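Local coordinates for protein acetyltransferase, GNAT family (Colwellia psychrerythraea, PDB 3IWG) that probably transfers an acyl group, most likely acetyl from acetyl-CoA, to an acceptor substrate, at residues Gly95-Leu107 with Phe262-Lys274. Sequence-based numbering, arbitrary orientation.
Sequences GEVKGAFVSTAEL and FTSAHRIVQFEFK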
# COMPACT_ATOMS: atom_id res chain seq x y z
N GLY A 95 29.67 -7.49 3.98
CA GLY A 95 29.70 -7.65 5.42
C GLY A 95 29.24 -9.02 5.88
O GLY A 95 29.25 -9.99 5.13
N GLU A 96 28.83 -9.10 7.14
CA GLU A 96 28.49 -10.37 7.76
C GLU A 96 27.13 -10.86 7.26
O GLU A 96 26.12 -10.26 7.53
CB GLU A 96 28.54 -10.27 9.30
CG GLU A 96 27.51 -11.12 10.05
CD GLU A 96 28.05 -11.75 11.34
OE1 GLU A 96 28.74 -11.04 12.11
OE2 GLU A 96 27.77 -12.96 11.57
N VAL A 97 27.13 -11.96 6.52
CA VAL A 97 25.91 -12.59 6.05
C VAL A 97 25.69 -13.88 6.83
O VAL A 97 26.61 -14.68 6.98
CB VAL A 97 26.03 -12.92 4.58
CG1 VAL A 97 24.79 -13.67 4.14
CG2 VAL A 97 26.21 -11.64 3.77
N LYS A 98 24.49 -14.07 7.35
CA LYS A 98 24.19 -15.20 8.22
C LYS A 98 23.73 -16.43 7.48
O LYS A 98 23.84 -17.54 8.02
CB LYS A 98 23.07 -14.84 9.19
CG LYS A 98 23.46 -13.91 10.30
CD LYS A 98 22.20 -13.49 11.04
CE LYS A 98 22.48 -12.64 12.25
NZ LYS A 98 21.27 -11.85 12.58
N GLY A 99 23.17 -16.24 6.28
CA GLY A 99 22.51 -17.33 5.61
C GLY A 99 21.86 -16.96 4.31
O GLY A 99 22.10 -15.91 3.72
N ALA A 100 21.03 -17.86 3.82
CA ALA A 100 20.35 -17.58 2.56
C ALA A 100 18.99 -18.21 2.55
O ALA A 100 18.76 -19.22 3.23
CB ALA A 100 21.16 -18.09 1.41
N PHE A 101 18.10 -17.57 1.81
CA PHE A 101 16.86 -18.17 1.38
C PHE A 101 16.98 -18.39 -0.12
O PHE A 101 17.41 -17.50 -0.88
CB PHE A 101 15.63 -17.28 1.65
CG PHE A 101 15.35 -17.01 3.15
CD1 PHE A 101 14.47 -17.83 3.86
CD2 PHE A 101 15.93 -15.94 3.79
CE1 PHE A 101 14.17 -17.59 5.23
CE2 PHE A 101 15.65 -15.67 5.14
CZ PHE A 101 14.76 -16.49 5.87
N VAL A 102 16.54 -19.57 -0.53
CA VAL A 102 16.70 -20.05 -1.86
C VAL A 102 15.71 -21.17 -2.08
O VAL A 102 15.41 -21.91 -1.16
CB VAL A 102 18.14 -20.56 -2.08
CG1 VAL A 102 18.35 -21.81 -1.28
CG2 VAL A 102 18.45 -20.75 -3.54
N SER A 103 15.17 -21.25 -3.31
CA SER A 103 14.32 -22.38 -3.64
C SER A 103 15.04 -23.42 -4.45
O SER A 103 16.04 -23.15 -5.11
CB SER A 103 13.07 -21.97 -4.40
OG SER A 103 13.36 -21.64 -5.74
N THR A 104 14.43 -24.58 -4.45
CA THR A 104 14.83 -25.67 -5.30
C THR A 104 14.68 -25.40 -6.79
O THR A 104 15.04 -26.28 -7.58
CB THR A 104 14.01 -26.90 -4.92
OG1 THR A 104 12.63 -26.65 -5.18
CG2 THR A 104 14.23 -27.21 -3.42
N ALA A 105 14.18 -24.21 -7.17
CA ALA A 105 14.03 -23.85 -8.57
C ALA A 105 15.11 -22.90 -8.99
O ALA A 105 15.16 -22.49 -10.19
CB ALA A 105 12.64 -23.18 -8.81
N GLU A 106 15.97 -22.48 -8.05
CA GLU A 106 17.14 -21.66 -8.44
C GLU A 106 18.44 -22.47 -8.29
O GLU A 106 19.08 -22.49 -7.24
CB GLU A 106 17.18 -20.33 -7.67
CG GLU A 106 15.83 -19.54 -7.63
CD GLU A 106 15.54 -18.92 -6.26
OE1 GLU A 106 16.11 -17.86 -5.96
OE2 GLU A 106 14.73 -19.51 -5.49
N LEU A 107 18.81 -23.15 -9.38
CA LEU A 107 19.71 -24.31 -9.27
C LEU A 107 21.08 -23.84 -8.91
O LEU A 107 21.68 -24.35 -7.97
CB LEU A 107 19.70 -25.11 -10.57
CG LEU A 107 18.41 -25.88 -10.94
CD1 LEU A 107 18.49 -26.54 -12.34
CD2 LEU A 107 18.04 -26.89 -9.87
N PHE A 262 -3.50 -28.90 -6.65
CA PHE A 262 -2.13 -28.40 -6.79
C PHE A 262 -1.11 -29.43 -6.34
O PHE A 262 -1.35 -30.13 -5.38
CB PHE A 262 -1.92 -27.16 -5.93
CG PHE A 262 -2.59 -25.92 -6.44
CD1 PHE A 262 -3.94 -25.72 -6.27
CD2 PHE A 262 -1.85 -24.93 -7.06
CE1 PHE A 262 -4.55 -24.54 -6.72
CE2 PHE A 262 -2.43 -23.77 -7.50
CZ PHE A 262 -3.80 -23.57 -7.34
N THR A 263 0.06 -29.46 -6.98
CA THR A 263 1.18 -30.26 -6.52
C THR A 263 2.41 -29.41 -6.28
O THR A 263 2.48 -28.30 -6.76
CB THR A 263 1.58 -31.34 -7.51
OG1 THR A 263 1.93 -30.72 -8.76
CG2 THR A 263 0.42 -32.34 -7.72
N SER A 264 3.38 -29.99 -5.56
CA SER A 264 4.56 -29.33 -5.11
C SER A 264 5.83 -30.12 -5.26
O SER A 264 6.11 -31.02 -4.47
CB SER A 264 4.44 -29.01 -3.64
OG SER A 264 5.60 -28.29 -3.28
N ALA A 265 6.66 -29.75 -6.21
CA ALA A 265 7.98 -30.34 -6.37
C ALA A 265 9.03 -29.41 -5.81
O ALA A 265 10.21 -29.76 -5.84
CB ALA A 265 8.27 -30.61 -7.81
N HIS A 266 8.62 -28.27 -5.27
CA HIS A 266 9.53 -27.21 -4.84
C HIS A 266 9.36 -26.71 -3.43
O HIS A 266 8.26 -26.75 -2.87
CB HIS A 266 9.41 -26.06 -5.80
CG HIS A 266 9.96 -26.38 -7.14
ND1 HIS A 266 11.31 -26.44 -7.38
CD2 HIS A 266 9.34 -26.74 -8.29
CE1 HIS A 266 11.51 -26.80 -8.63
NE2 HIS A 266 10.33 -26.98 -9.21
N ARG A 267 10.46 -26.18 -2.89
CA ARG A 267 10.56 -25.76 -1.51
C ARG A 267 11.40 -24.53 -1.44
O ARG A 267 12.31 -24.39 -2.20
CB ARG A 267 11.25 -26.83 -0.65
CG ARG A 267 10.52 -28.14 -0.49
CD ARG A 267 9.19 -28.00 0.24
NE ARG A 267 8.58 -29.31 0.47
CZ ARG A 267 7.83 -29.93 -0.42
NH1 ARG A 267 7.60 -29.40 -1.60
NH2 ARG A 267 7.31 -31.11 -0.13
N ILE A 268 11.09 -23.61 -0.53
CA ILE A 268 12.01 -22.53 -0.19
C ILE A 268 12.64 -22.95 1.12
O ILE A 268 11.95 -23.29 2.11
CB ILE A 268 11.33 -21.13 0.02
CG1 ILE A 268 10.77 -20.60 -1.28
CG2 ILE A 268 12.32 -20.13 0.51
CD1 ILE A 268 9.93 -19.26 -1.22
N VAL A 269 13.95 -22.88 1.14
CA VAL A 269 14.71 -23.35 2.27
C VAL A 269 15.50 -22.20 2.82
O VAL A 269 16.01 -21.36 2.06
CB VAL A 269 15.70 -24.48 1.81
CG1 VAL A 269 16.56 -24.95 2.96
CG2 VAL A 269 14.95 -25.66 1.12
N GLN A 270 15.67 -22.21 4.13
CA GLN A 270 16.52 -21.26 4.82
C GLN A 270 17.75 -21.98 5.26
O GLN A 270 17.64 -22.90 6.08
CB GLN A 270 15.82 -20.73 6.09
CG GLN A 270 16.60 -19.65 6.80
CD GLN A 270 15.91 -19.12 8.05
OE1 GLN A 270 14.68 -19.24 8.23
NE2 GLN A 270 16.70 -18.55 8.95
N PHE A 271 18.91 -21.54 4.74
CA PHE A 271 20.24 -22.10 5.05
C PHE A 271 21.00 -21.19 5.99
O PHE A 271 20.91 -19.96 5.86
CB PHE A 271 21.09 -22.24 3.79
CG PHE A 271 20.69 -23.36 2.90
CD1 PHE A 271 20.98 -24.68 3.24
CD2 PHE A 271 20.03 -23.12 1.71
CE1 PHE A 271 20.62 -25.74 2.42
CE2 PHE A 271 19.67 -24.19 0.86
CZ PHE A 271 19.97 -25.50 1.24
N GLU A 272 21.73 -21.78 6.94
CA GLU A 272 22.58 -21.00 7.83
C GLU A 272 24.00 -21.28 7.40
O GLU A 272 24.36 -22.42 7.13
CB GLU A 272 22.41 -21.38 9.30
CG GLU A 272 20.96 -21.33 9.84
CD GLU A 272 20.31 -19.95 9.81
OE1 GLU A 272 20.98 -18.99 10.25
OE2 GLU A 272 19.13 -19.83 9.37
N PHE A 273 24.81 -20.23 7.34
CA PHE A 273 26.18 -20.35 6.93
C PHE A 273 27.16 -20.80 8.02
O PHE A 273 27.06 -20.44 9.21
CB PHE A 273 26.70 -19.03 6.37
CG PHE A 273 26.11 -18.66 5.05
CD1 PHE A 273 25.67 -19.65 4.17
CD2 PHE A 273 26.02 -17.33 4.67
CE1 PHE A 273 25.10 -19.31 2.97
CE2 PHE A 273 25.49 -16.98 3.43
CZ PHE A 273 25.02 -17.97 2.57
N LYS A 274 28.11 -21.61 7.53
CA LYS A 274 29.35 -21.92 8.23
C LYS A 274 30.35 -20.81 7.84
O LYS A 274 31.28 -20.48 8.60
CB LYS A 274 29.86 -23.35 7.87
CG LYS A 274 29.87 -23.73 6.35
CD LYS A 274 30.42 -25.16 6.05
CE LYS A 274 31.51 -25.15 4.92
NZ LYS A 274 31.44 -26.27 3.94
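Phe273 closes one end of an antiparallel ladder by laying its ring over the backbone of Gly99. Its N-H is hydrogen-bonded to Lys98 O (2.9 Å), and beyond it the side chain can be followed outward: CB rests near Lys98 O, CG near Gly99 CA, CD2 against Gly99 N, CE2 against Val97 CG1 (3.5 Å), and CZ reaches Gly99 C and Ala100 CB. With CG of Phe273 anti to its own carbonyl carbon (chi1 -70°), the ring folds back across the neighbouring strand, and Gly99 CA sits 3.7 Å from the ring centroid in a CH-pi contact. Gly99 CA, which carries no side chain, also comes within 3.1 Å of Phe271 O.

From there strands 99-103 and 262-273 run antiparallel, with Ala100-Phe271 and Val102-Val269 as hydrogen-bonded pairs. Ala100, Val102, Val269 and Phe271 share one face, where Val102 CG1 abuts the ring edge of Phe271 at CE2 (3.5 Å) and helix 107-116 packs through Tyr109 and Cys113. On the other face the extended Gln270 runs alongside Phe101, its CG over the ring and its amide plane turned 42° from it; Trp35 and Tyr65 also meet this ring.

Where strand 99-103 ends, Thr104 bonds Arg267 twice, its N-H donating to Arg267 O and its OG1 accepting from Arg267 N (3.2 Å). OG1 also lies at the edge of the His266 ring, hydrogen-bonded to ND1 (2.6 Å). The following turn is braced by Glu106, whose OE2 receives both Ser103 N and Ser103 OG (2.5 Å), while Ser103 OG accepts from Ala105 N in an ST turn. The pairing inserts the chain's last strand between 99-103 and 117-129, and 117-129 in turn pairs with 241-247, consistent with a strand exchange between two GNAT-like units.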